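Local coordinates for protein adhesin LabA (Helicobacter pylori, PDB 6GMM) that probably attaches Helicobacter pylori to the gastric mucosa, acting as a lectin-like adhesin named for its specificity for the LacdiNAc sugar motif, at residues G236-E241 against A316-D321; K47-D52 against A298-R303. All coordinates share one frame; numbering follows the deposited sequence.

Contact 1: residues G236-E241 against A316-D321; sequences GIFKNE and AEFVKD
At the start of the long helix 239-264 of this SabA-like adhesin exodomain, Phe238 and Glu241 meet Phe318 from the short helix 316-323. Phe238 sits at the N-cap position of helix 239-264 and is also the residue at which the short helix 234-237 gives way, so its ring projects from the junction of two helices. The two phenyl groups meet obliquely through their outer ends, CE1 of Phe238 lying 4.3 Å from CZ of Phe318, a loose apolar touch rather than a stack. In Phe318, CG lies anti to the backbone N (chi1 -179°), which carries the ring toward Phe238 and Glu241.

Glu241 supplies the second touch with its aliphatic part: CG stands 4.1 Å from CE2 of Phe318 and 4.2 Å from CD2 of the same ring. The carboxylate plane of Glu241 is turned 65° from the Phe318 ring. ND2 of Asn240 donates to OE2 of Glu241 over 3.0 Å, coming from above the carboxylate plane, and the same nitrogen also bonds Arg313 O, just ahead of helix 316-323.

CG2 of Ile237 lies 3.6 Å above one face of the Phe238 ring, offset toward the rim, and Trp223 packs edge-to-face with Phe238. Leu72 and Met76 of helix 57-76 pack on Phe238, while Val75 of that helix reaches Phe318. The chemistry is thus divided: hydrocarbon alone joins the two segments directly, while the carboxylate of the buried Glu241 has an amide donor from its own helix, and that amide ties the helix start to the chain leading into helix 316-323.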
ATOM      1  N   GLY A 236       4.211   4.466 -25.666  1.00 32.81           N
ATOM      2  CA  GLY A 236       2.922   4.518 -26.346  1.00 32.76           C
ATOM      3  C   GLY A 236       2.175   3.211 -26.169  1.00 31.55           C
ATOM      4  O   GLY A 236       1.108   3.184 -25.564  1.00 29.52           O
ATOM      5  N   ILE A 237       2.763   2.106 -26.652  1.00 27.73           N
ATOM      6  CA  ILE A 237       2.213   0.749 -26.530  1.00 27.36           C
ATOM      7  C   ILE A 237       1.879   0.374 -25.055  1.00 27.63           C
ATOM      8  O   ILE A 237       0.812  -0.175 -24.794  1.00 24.76           O
ATOM      9  CB  ILE A 237       3.171  -0.287 -27.199  1.00 29.15           C
ATOM     10  CG1 ILE A 237       3.196  -0.092 -28.719  1.00 30.89           C
ATOM     11  CG2 ILE A 237       2.774  -1.735 -26.884  1.00 29.22           C
ATOM     12  CD1 ILE A 237       4.462  -0.641 -29.408  1.00 42.72           C
ATOM     13  N   PHE A 238       2.808   0.659 -24.123  1.00 26.12           N
ATOM     14  CA  PHE A 238       2.681   0.283 -22.707  1.00 26.08           C
ATOM     15  C   PHE A 238       2.269   1.408 -21.730  1.00 29.47           C
ATOM     16  O   PHE A 238       2.413   1.230 -20.522  1.00 28.38           O
ATOM     17  CB  PHE A 238       3.988  -0.376 -22.237  1.00 27.16           C
ATOM     18  CG  PHE A 238       4.314  -1.641 -22.981  1.00 28.79           C
ATOM     19  CD1 PHE A 238       3.711  -2.844 -22.634  1.00 32.04           C
ATOM     20  CD2 PHE A 238       5.193  -1.626 -24.055  1.00 32.76           C
ATOM     21  CE1 PHE A 238       4.001  -4.018 -23.335  1.00 33.74           C
ATOM     22  CE2 PHE A 238       5.484  -2.801 -24.765  1.00 36.07           C
ATOM     23  CZ  PHE A 238       4.883  -3.989 -24.401  1.00 34.40           C
ATOM     24  N   LYS A 239       1.679   2.508 -22.234  1.00 26.83           N
ATOM     25  CA  LYS A 239       1.172   3.662 -21.466  1.00 25.97           C
ATOM     26  C   LYS A 239       0.389   3.258 -20.191  1.00 30.69           C
ATOM     27  O   LYS A 239       0.681   3.751 -19.087  1.00 29.16           O
ATOM     28  CB  LYS A 239       0.271   4.497 -22.385  1.00 29.75           C
ATOM     29  CG  LYS A 239       0.279   5.990 -22.131  1.00 51.50           C
ATOM     30  CD  LYS A 239      -0.499   6.688 -23.256  1.00 66.59           C
ATOM     31  CE  LYS A 239      -0.657   8.177 -23.063  1.00 84.34           C
ATOM     32  NZ  LYS A 239      -1.619   8.754 -24.046  1.00 97.85           N
ATOM     33  N   ASN A 240      -0.592   2.346 -20.347  1.00 26.68           N
ATOM     34  CA  ASN A 240      -1.435   1.868 -19.242  1.00 26.15           C
ATOM     35  C   ASN A 240      -0.616   1.072 -18.224  1.00 29.03           C
ATOM     36  O   ASN A 240      -0.683   1.369 -17.046  1.00 29.50           O
ATOM     37  CB  ASN A 240      -2.593   1.034 -19.795  1.00 27.56           C
ATOM     38  CG  ASN A 240      -3.466   0.398 -18.753  1.00 37.01           C
ATOM     39  OD1 ASN A 240      -4.425   1.001 -18.283  1.00 27.29           O
ATOM     40  ND2 ASN A 240      -3.156  -0.836 -18.373  1.00 26.76           N
ATOM     41  N   GLU A 241       0.182   0.102 -18.694  1.00 26.17           N
ATOM     42  CA  GLU A 241       1.009  -0.781 -17.874  1.00 24.55           C
ATOM     43  C   GLU A 241       2.107  -0.036 -17.142  1.00 27.21           C
ATOM     44  O   GLU A 241       2.305  -0.284 -15.962  1.00 23.89           O
ATOM     45  CB  GLU A 241       1.550  -1.961 -18.677  1.00 25.46           C
ATOM     46  CG  GLU A 241       0.461  -2.896 -19.185  1.00 33.20           C
ATOM     47  CD  GLU A 241      -0.483  -2.338 -20.241  1.00 50.53           C
ATOM     48  OE1 GLU A 241      -0.051  -1.489 -21.056  1.00 31.14           O
ATOM     49  OE2 GLU A 241      -1.671  -2.731 -20.229  1.00 44.17           O
ATOM     50  N   ALA A 316      -6.201  -8.644 -17.700  1.00 35.66           N
ATOM     51  CA  ALA A 316      -6.028 -10.037 -17.302  1.00 35.64           C
ATOM     52  C   ALA A 316      -5.276 -10.916 -18.328  1.00 37.29           C
ATOM     53  O   ALA A 316      -4.469 -11.734 -17.897  1.00 36.82           O
ATOM     54  CB  ALA A 316      -7.377 -10.649 -16.951  1.00 38.02           C
ATOM     55  N   GLU A 317      -5.519 -10.734 -19.662  1.00 32.82           N
ATOM     56  CA  GLU A 317      -4.878 -11.490 -20.753  1.00 33.98           C
ATOM     57  C   GLU A 317      -3.377 -11.256 -20.809  1.00 33.97           C
ATOM     58  O   GLU A 317      -2.639 -12.141 -21.223  1.00 33.69           O
ATOM     59  CB  GLU A 317      -5.485 -11.174 -22.153  1.00 37.20           C
ATOM     60  CG  GLU A 317      -7.004 -11.197 -22.221  1.00 52.85           C
ATOM     61  CD  GLU A 317      -7.692 -10.007 -21.567  1.00 78.70           C
ATOM     62  OE1 GLU A 317      -7.530  -8.871 -22.070  1.00 70.86           O
ATOM     63  OE2 GLU A 317      -8.349 -10.208 -20.519  1.00 77.02           O
ATOM     64  N   PHE A 318      -2.932 -10.046 -20.454  1.00 27.55           N
ATOM     65  CA  PHE A 318      -1.516  -9.712 -20.450  1.00 25.40           C
ATOM     66  C   PHE A 318      -0.841 -10.389 -19.250  1.00 28.62           C
ATOM     67  O   PHE A 318       0.319 -10.767 -19.326  1.00 28.42           O
ATOM     68  CB  PHE A 318      -1.313  -8.179 -20.419  1.00 24.99           C
ATOM     69  CG  PHE A 318       0.135  -7.743 -20.441  1.00 23.69           C
ATOM     70  CD1 PHE A 318       0.964  -8.061 -21.523  1.00 25.21           C
ATOM     71  CD2 PHE A 318       0.687  -7.049 -19.371  1.00 23.30           C
ATOM     72  CE1 PHE A 318       2.296  -7.655 -21.538  1.00 24.02           C
ATOM     73  CE2 PHE A 318       2.032  -6.654 -19.388  1.00 23.82           C
ATOM     74  CZ  PHE A 318       2.818  -6.950 -20.473  1.00 22.18           C
ATOM     75  N   VAL A 319      -1.556 -10.537 -18.154  1.00 26.51           N
ATOM     76  CA  VAL A 319      -0.986 -11.183 -16.969  1.00 26.27           C
ATOM     77  C   VAL A 319      -0.885 -12.698 -17.205  1.00 35.96           C
ATOM     78  O   VAL A 319       0.213 -13.236 -17.089  1.00 35.75           O
ATOM     79  CB  VAL A 319      -1.700 -10.815 -15.645  1.00 28.17           C
ATOM     80  CG1 VAL A 319      -1.040 -11.517 -14.450  1.00 26.31           C
ATOM     81  CG2 VAL A 319      -1.702  -9.296 -15.434  1.00 26.75           C
ATOM     82  N   LYS A 320      -2.001 -13.359 -17.613  1.00 35.24           N
ATOM     83  CA  LYS A 320      -2.022 -14.803 -17.823  1.00 36.84           C
ATOM     84  C   LYS A 320      -1.393 -15.276 -19.145  1.00 42.05           C
ATOM     85  O   LYS A 320      -0.699 -16.291 -19.116  1.00 42.42           O
ATOM     86  CB  LYS A 320      -3.444 -15.404 -17.643  1.00 42.37           C
ATOM     87  CG  LYS A 320      -4.517 -14.995 -18.658  1.00 58.82           C
ATOM     88  N   ASP A 321      -1.621 -14.578 -20.281  1.00 38.58           N
ATOM     89  CA  ASP A 321      -1.152 -15.050 -21.586  1.00 39.67           C
ATOM     90  C   ASP A 321       0.080 -14.321 -22.171  1.00 41.59           C
ATOM     91  O   ASP A 321       0.415 -14.519 -23.330  1.00 42.25           O
ATOM     92  CB  ASP A 321      -2.308 -15.055 -22.590  1.00 43.85           C
ATOM     93  CG  ASP A 321      -3.448 -15.955 -22.178  1.00 54.96           C
ATOM     94  OD1 ASP A 321      -3.177 -17.086 -21.722  1.00 55.67           O
ATOM     95  OD2 ASP A 321      -4.609 -15.532 -22.314  1.00 64.13           O
TER

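Contact 2: residues K47-D52 against A298-R303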
ATOM      1  N   LYS A  47       3.782  -6.552  14.607  1.00 28.91           N
ATOM      2  CA  LYS A  47       4.643  -7.710  14.370  1.00 29.10           C
ATOM      3  C   LYS A  47       4.155  -8.462  13.135  1.00 32.79           C
ATOM      4  O   LYS A  47       4.969  -8.905  12.356  1.00 32.56           O
ATOM      5  CB  LYS A  47       4.634  -8.651  15.587  1.00 33.08           C
ATOM      6  CG  LYS A  47       5.394  -8.142  16.809  1.00 43.48           C
ATOM      7  CD  LYS A  47       5.092  -9.017  18.024  1.00 55.37           C
ATOM      8  CE  LYS A  47       6.166  -8.979  19.087  1.00 67.93           C
ATOM      9  NZ  LYS A  47       6.045  -7.793  19.974  1.00 78.40           N
ATOM     10  N   ASN A  48       2.836  -8.569  12.922  1.00 30.54           N
ATOM     11  CA  ASN A  48       2.330  -9.255  11.738  1.00 30.87           C
ATOM     12  C   ASN A  48       2.614  -8.487  10.442  1.00 34.38           C
ATOM     13  O   ASN A  48       2.753  -9.116   9.394  1.00 35.93           O
ATOM     14  CB  ASN A  48       0.855  -9.589  11.879  1.00 35.28           C
ATOM     15  CG  ASN A  48       0.640 -10.980  12.422  1.00 68.88           C
ATOM     16  OD1 ASN A  48       0.419 -11.933  11.665  1.00 62.41           O
ATOM     17  ND2 ASN A  48       0.739 -11.136  13.740  1.00 65.70           N
ATOM     18  N   LEU A  49       2.739  -7.143  10.509  1.00 27.18           N
ATOM     19  CA  LEU A  49       3.041  -6.343   9.314  1.00 24.59           C
ATOM     20  C   LEU A  49       4.540  -6.263   8.991  1.00 27.10           C
ATOM     21  O   LEU A  49       4.934  -6.492   7.859  1.00 26.05           O
ATOM     22  CB  LEU A  49       2.428  -4.934   9.428  1.00 22.80           C
ATOM     23  CG  LEU A  49       0.934  -4.819   9.121  1.00 25.33           C
ATOM     24  CD1 LEU A  49       0.333  -3.553   9.756  1.00 23.68           C
ATOM     25  CD2 LEU A  49       0.646  -4.850   7.618  1.00 24.00           C
ATOM     26  N   ILE A  50       5.375  -5.973   9.982  1.00 24.10           N
ATOM     27  CA  ILE A  50       6.799  -5.754   9.762  1.00 24.27           C
ATOM     28  C   ILE A  50       7.714  -6.973  10.106  1.00 29.33           C
ATOM     29  O   ILE A  50       8.906  -6.905   9.836  1.00 27.49           O
ATOM     30  CB  ILE A  50       7.220  -4.454  10.516  1.00 27.78           C
ATOM     31  CG1 ILE A  50       7.073  -4.607  12.049  1.00 29.02           C
ATOM     32  CG2 ILE A  50       6.439  -3.234   9.980  1.00 26.69           C
ATOM     33  CD1 ILE A  50       8.029  -3.818  12.916  1.00 36.04           C
ATOM     34  N   ASN A  51       7.201  -8.062  10.693  1.00 28.04           N
ATOM     35  CA  ASN A  51       8.100  -9.201  10.938  1.00 29.91           C
ATOM     36  C   ASN A  51       7.788 -10.385  10.045  1.00 35.55           C
ATOM     37  O   ASN A  51       8.653 -11.246   9.858  1.00 37.28           O
ATOM     38  CB  ASN A  51       8.128  -9.637  12.404  1.00 33.29           C
ATOM     39  CG  ASN A  51       8.709  -8.644  13.378  1.00 47.88           C
ATOM     40  OD1 ASN A  51       8.393  -8.677  14.559  1.00 41.48           O
ATOM     41  ND2 ASN A  51       9.615  -7.789  12.941  1.00 40.63           N
ATOM     42  N   ASP A  52       6.558 -10.442   9.507  1.00 31.23           N
ATOM     43  CA  ASP A  52       6.105 -11.513   8.622  1.00 31.49           C
ATOM     44  C   ASP A  52       6.287 -11.195   7.161  1.00 35.29           C
ATOM     45  O   ASP A  52       6.300 -10.023   6.772  1.00 34.81           O
ATOM     46  CB  ASP A  52       4.633 -11.866   8.867  1.00 33.33           C
ATOM     47  CG  ASP A  52       4.398 -12.656  10.126  1.00 51.92           C
ATOM     48  OD1 ASP A  52       5.283 -13.475  10.491  1.00 53.79           O
ATOM     49  OD2 ASP A  52       3.333 -12.461  10.754  1.00 60.33           O
ATOM     50  N   ALA A 298      -2.970   1.559   9.736  1.00 21.79           N
ATOM     51  CA  ALA A 298      -4.125   1.732   8.863  1.00 21.73           C
ATOM     52  C   ALA A 298      -3.705   2.216   7.491  1.00 25.99           C
ATOM     53  O   ALA A 298      -4.325   1.782   6.508  1.00 26.47           O
ATOM     54  CB  ALA A 298      -5.141   2.676   9.481  1.00 21.84           C
ATOM     55  N   GLU A 299      -2.645   3.089   7.411  1.00 21.98           N
ATOM     56  CA  GLU A 299      -2.107   3.611   6.128  1.00 21.77           C
ATOM     57  C   GLU A 299      -1.509   2.510   5.300  1.00 22.74           C
ATOM     58  O   GLU A 299      -1.865   2.371   4.135  1.00 23.11           O
ATOM     59  CB  GLU A 299      -1.067   4.726   6.317  1.00 23.63           C
ATOM     60  CG  GLU A 299      -1.522   6.087   5.825  1.00 37.41           C
ATOM     61  CD  GLU A 299      -1.759   6.227   4.333  1.00 59.03           C
ATOM     62  OE1 GLU A 299      -2.837   5.804   3.857  1.00 54.51           O
ATOM     63  OE2 GLU A 299      -0.912   6.856   3.660  1.00 53.92           O
ATOM     64  N   ILE A 300      -0.624   1.695   5.914  1.00 18.02           N
ATOM     65  CA  ILE A 300      -0.015   0.512   5.302  1.00 17.29           C
ATOM     66  C   ILE A 300      -1.102  -0.313   4.616  1.00 20.62           C
ATOM     67  O   ILE A 300      -0.974  -0.635   3.441  1.00 21.91           O
ATOM     68  CB  ILE A 300       0.738  -0.309   6.358  1.00 19.14           C
ATOM     69  CG1 ILE A 300       1.979   0.468   6.845  1.00 18.90           C
ATOM     70  CG2 ILE A 300       1.070  -1.705   5.832  1.00 19.76           C
ATOM     71  CD1 ILE A 300       2.690  -0.123   7.965  1.00 26.62           C
ATOM     72  N   LEU A 301      -2.189  -0.584   5.315  1.00 17.15           N
ATOM     73  CA  LEU A 301      -3.316  -1.327   4.761  1.00 17.49           C
ATOM     74  C   LEU A 301      -3.969  -0.608   3.563  1.00 21.20           C
ATOM     75  O   LEU A 301      -4.239  -1.247   2.530  1.00 19.81           O
ATOM     76  CB  LEU A 301      -4.330  -1.642   5.876  1.00 17.81           C
ATOM     77  CG  LEU A 301      -3.794  -2.648   6.915  1.00 22.63           C
ATOM     78  CD1 LEU A 301      -4.821  -2.943   8.015  1.00 23.59           C
ATOM     79  CD2 LEU A 301      -3.270  -3.928   6.239  1.00 25.58           C
ATOM     80  N   ASN A 302      -4.134   0.734   3.667  1.00 17.63           N
ATOM     81  CA  ASN A 302      -4.715   1.551   2.591  1.00 17.68           C
ATOM     82  C   ASN A 302      -3.846   1.347   1.355  1.00 22.71           C
ATOM     83  O   ASN A 302      -4.365   0.951   0.303  1.00 24.21           O
ATOM     84  CB  ASN A 302      -4.734   3.047   2.987  1.00 18.54           C
ATOM     85  CG  ASN A 302      -5.121   4.015   1.884  1.00 59.21           C
ATOM     86  OD1 ASN A 302      -4.291   4.462   1.079  1.00 59.25           O
ATOM     87  ND2 ASN A 302      -6.387   4.390   1.848  1.00 54.73           N
ATOM     88  N   ARG A 303      -2.521   1.548   1.522  1.00 18.03           N
ATOM     89  CA  ARG A 303      -1.526   1.425   0.453  1.00 18.28           C
ATOM     90  C   ARG A 303      -1.435   0.031  -0.152  1.00 19.95           C
ATOM     91  O   ARG A 303      -1.444  -0.064  -1.376  1.00 19.43           O
ATOM     92  CB  ARG A 303      -0.156   1.933   0.921  1.00 16.72           C
ATOM     93  CG  ARG A 303      -0.195   3.408   1.341  1.00 16.58           C
ATOM     94  CD  ARG A 303      -0.723   4.315   0.244  1.00 22.30           C
ATOM     95  NE  ARG A 303      -1.030   5.641   0.777  1.00 34.39           N
ATOM     96  CZ  ARG A 303      -1.305   6.709   0.039  1.00 47.28           C
ATOM     97  NH1 ARG A 303      -1.554   7.876   0.619  1.00 32.26           N
ATOM     98  NH2 ARG A 303      -1.302   6.628  -1.287  1.00 35.55           N
TER
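Leu49, near the C-terminal end of helix 32-50, makes an apolar helix-to-helix contact with Ile300 and Leu301 in the middle of helix 287-311, within the elongated helical body. The contact's centre lies about 9 Å from that of the chain; Leu49 and Ile300 are buried, Leu301 partly exposed. The closest approaches from the first helix are made by one methyl: CD2 of Leu49 comes to 3.6 Å from CG2 of Ile300 and 4.3 Å from CD2 of Leu301. The Leu49 and Ile300 side chains run alongside one another, pointing opposite ways, and the backbones stay 8.5 Å apart between the CA atoms of Leu49 and Ile300. In Ile300, CG1 lies anti to the carbonyl carbon (chi1 -68°), leaving the CG2 branch anti to the backbone N, from where it meets the leucine methyl.

A salt bridge in the same helix lies away from this apolar spot. One turn apart, Arg303 grips Glu299 side-on, NE and NH1 both donating to OE2 in the guanidinium plane; the bond from Arg303 NE to Glu299 OE2 measures 3.1 Å. A further nitrogen, NH2, bonds Asn251 OD1 and so ties the pair to helix 239-264.

Several elements close around the three apolar residues. Phe368 touches both Leu49 and Leu301, and Ala372 and Ile375 of helix 369-386 pack on Leu301. Pro57, at the start of helix 57-76, lies against both leucines, whereas Ile300 rests on Ala58 of that helix and on Ser259 and Val262 of helix 239-264.

Both are buried contacts, apolar across their segments, with all three touching residues buried in contact 1 and Leu301 of contact 2 partly exposed. Contact 2 is centred nearer the centre of the chain and joins two long helices through aliphatic groups; contact 1, centred about 21 Å from the chain centre, sets one aromatic ring against a second ring and the hydrocarbon of a glutamate. The centres of contacts 1 and 2 are about 29 Å apart, and the two do not touch. Helix 57-76 packs against both, and helix 239-264, which begins in contact 1, also flanks contact 2. Helix 287-311 of contact 2 is followed in the chain by helix 316-323 of contact 1.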